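Local atomic coordinates of putative modulator of DNA gyrase (Bacteroides thetaiotaomicron, PDB entry 1VPB), a protein that probably acts as a metallopeptidase of the U62 (PmbA/TldD) family, and is also named a putative modulator of DNA gyrase. Residues I225-K228 / A229-V233. Residues are numbered along the deposited sequence; the frame is centred on the assembly and turned at random.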
ATOM      1  N   ILE A 225     -15.279   3.463  22.878  1.00 36.71           N
ATOM      2  CA  ILE A 225     -14.447   3.724  21.714  1.00 35.97           C
ATOM      3  C   ILE A 225     -14.919   4.963  20.963  1.00 34.15           C
ATOM      4  O   ILE A 225     -14.088   5.800  20.570  1.00 35.93           O
ATOM      5  CB  ILE A 225     -14.420   2.492  20.777  1.00 36.72           C
ATOM      6  CG1 ILE A 225     -13.831   1.285  21.532  1.00 34.66           C
ATOM      7  CG2 ILE A 225     -13.551   2.797  19.548  1.00 34.22           C
ATOM      8  CD1 ILE A 225     -13.882  -0.044  20.761  1.00 34.13           C
ATOM      9  N   GLY A 226     -16.229   5.077  20.746  1.00 34.78           N
ATOM     10  CA  GLY A 226     -16.786   6.236  20.056  1.00 35.27           C
ATOM     11  C   GLY A 226     -16.641   7.460  20.935  1.00 38.06           C
ATOM     12  O   GLY A 226     -16.245   8.537  20.490  1.00 37.54           O
ATOM     13  N   GLN A 227     -16.891   7.258  22.220  1.00 37.94           N
ATOM     14  CA  GLN A 227     -16.679   8.307  23.188  1.00 43.10           C
ATOM     15  C   GLN A 227     -15.255   8.870  23.141  1.00 40.92           C
ATOM     16  O   GLN A 227     -15.072  10.083  23.009  1.00 42.39           O
ATOM     17  CB  GLN A 227     -16.984   7.782  24.577  1.00 45.06           C
ATOM     18  CG  GLN A 227     -17.075   8.884  25.622  1.00 55.61           C
ATOM     19  CD  GLN A 227     -17.062   8.332  27.024  1.00 67.00           C
ATOM     20  OE1 GLN A 227     -17.571   7.235  27.272  1.00 72.12           O
ATOM     21  NE2 GLN A 227     -16.481   9.087  27.951  1.00 78.90           N
ATOM     22  N   LYS A 228     -14.258   7.999  23.242  1.00 38.29           N
ATOM     23  CA  LYS A 228     -12.859   8.412  23.186  1.00 39.68           C
ATOM     24  C   LYS A 228     -12.478   9.120  21.901  1.00 38.64           C
ATOM     25  O   LYS A 228     -11.766  10.126  21.938  1.00 37.58           O
ATOM     26  CB  LYS A 228     -11.922   7.219  23.384  1.00 40.10           C
ATOM     27  CG  LYS A 228     -11.803   6.789  24.861  1.00 47.87           C
ATOM     28  CD  LYS A 228     -10.905   5.552  25.004  1.00 45.43           C
ATOM     29  CE  LYS A 228     -11.005   4.853  26.373  1.00 46.34           C
ATOM     30  NZ  LYS A 228     -12.331   4.220  26.617  1.00 45.37           N
ATOM     31  N   ALA A 229     -12.975   8.642  20.759  1.00 36.44           N
ATOM     32  CA  ALA A 229     -12.677   9.325  19.490  1.00 37.28           C
ATOM     33  C   ALA A 229     -13.252  10.731  19.480  1.00 38.04           C
ATOM     34  O   ALA A 229     -12.633  11.650  18.946  1.00 34.99           O
ATOM     35  CB  ALA A 229     -13.230   8.528  18.289  1.00 37.78           C
ATOM     36  N   LEU A 230     -14.460  10.875  20.029  1.00 35.97           N
ATOM     37  CA  LEU A 230     -15.089  12.188  20.052  1.00 37.73           C
ATOM     38  C   LEU A 230     -14.280  13.146  20.928  1.00 41.26           C
ATOM     39  O   LEU A 230     -14.019  14.297  20.554  1.00 38.66           O
ATOM     40  CB  LEU A 230     -16.535  12.091  20.541  1.00 37.08           C
ATOM     41  CG  LEU A 230     -17.249  13.437  20.623  1.00 37.39           C
ATOM     42  CD1 LEU A 230     -17.210  14.151  19.289  1.00 35.65           C
ATOM     43  CD2 LEU A 230     -18.672  13.279  21.115  1.00 39.89           C
ATOM     44  N   GLU A 231     -13.906  12.671  22.106  1.00 41.83           N
ATOM     45  CA  GLU A 231     -13.085  13.463  23.038  1.00 45.69           C
ATOM     46  C   GLU A 231     -11.762  13.889  22.382  1.00 42.87           C
ATOM     47  O   GLU A 231     -11.368  15.035  22.487  1.00 43.98           O
ATOM     48  CB  GLU A 231     -12.842  12.684  24.341  1.00 44.25           C
ATOM     49  CG  GLU A 231     -14.124  12.387  25.125  1.00 50.88           C
ATOM     50  CD  GLU A 231     -13.945  11.329  26.232  1.00 53.95           C
ATOM     51  OE1 GLU A 231     -12.873  10.651  26.281  1.00 57.99           O
ATOM     52  OE2 GLU A 231     -14.902  11.169  27.054  1.00 59.03           O
ATOM     53  N   ARG A 232     -11.126  12.986  21.665  1.00 43.05           N
ATOM     54  CA  ARG A 232      -9.871  13.254  20.959  1.00 44.76           C
ATOM     55  C   ARG A 232      -9.983  14.265  19.828  1.00 48.73           C
ATOM     56  O   ARG A 232      -9.078  15.087  19.613  1.00 49.37           O
ATOM     57  CB  ARG A 232      -9.298  11.974  20.390  1.00 44.42           C
ATOM     58  CG  ARG A 232      -8.673  11.141  21.450  1.00 47.14           C
ATOM     59  CD  ARG A 232      -8.568   9.684  21.090  1.00 48.44           C
ATOM     60  NE  ARG A 232      -7.631   9.437  20.000  1.00 47.56           N
ATOM     61  CZ  ARG A 232      -6.303   9.418  20.153  1.00 51.26           C
ATOM     62  NH1 ARG A 232      -5.744   9.736  21.328  1.00 53.45           N
ATOM     63  NH2 ARG A 232      -5.537   9.116  19.112  1.00 53.08           N
ATOM     64  N   VAL A 233     -11.063  14.206  19.071  1.00 45.52           N
ATOM     65  CA  VAL A 233     -11.164  15.136  17.961  1.00 43.84           C
ATOM     66  C   VAL A 233     -11.518  16.540  18.457  1.00 41.07           C
ATOM     67  O   VAL A 233     -11.071  17.509  17.864  1.00 43.29           O
ATOM     68  CB  VAL A 233     -12.134  14.665  16.867  1.00 40.78           C
ATOM     69  CG1 VAL A 233     -13.588  14.623  17.375  1.00 38.79           C
ATOM     70  CG2 VAL A 233     -11.946  15.524  15.627  1.00 43.60           C
TER
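On the outer, solvent-facing side of the amphipathic helix 225-234, Q227 and E231 form an i to i+4 side-chain hydrogen bond, one helical turn apart. Q227 NE2 donates to E231 OE2 over 2.8 Å with an N-H...O angle of 160°. The carboxylate oxygen lies close to the plane of the amide and is met on its syn side, but the donor sits out of the carboxylate plane, and the two planes stand almost perpendicular, 86° apart. Different first torsions bring the groups together: Q227 sends CG anti to its own N (chi1 -168°), toward the following turn, whereas E231 CG, beside its backbone N, leans back over Q227 O at 3.3 Å. That carbonyl oxygen also accepts E231 N at 3.0 Å, so backbone and side-chain bonds link the same two residues. Two further i to i+4 bonds precede it, A229 N to I225 O and L230 N to G226 O, and R232 N to K228 O follows. The buried face, with I225, A229 and V233, packs on strands 181-198 and 207-214 of the long antiparallel sheet, and E151 holds the first turn by accepting Q227 N. R232 donates its NE to Y209 O on strand 207-214; its chain passes alongside the preceding turn, with CD 3.3 Å from K228 O, the oxygen that accepts R232 N at 2.9 Å.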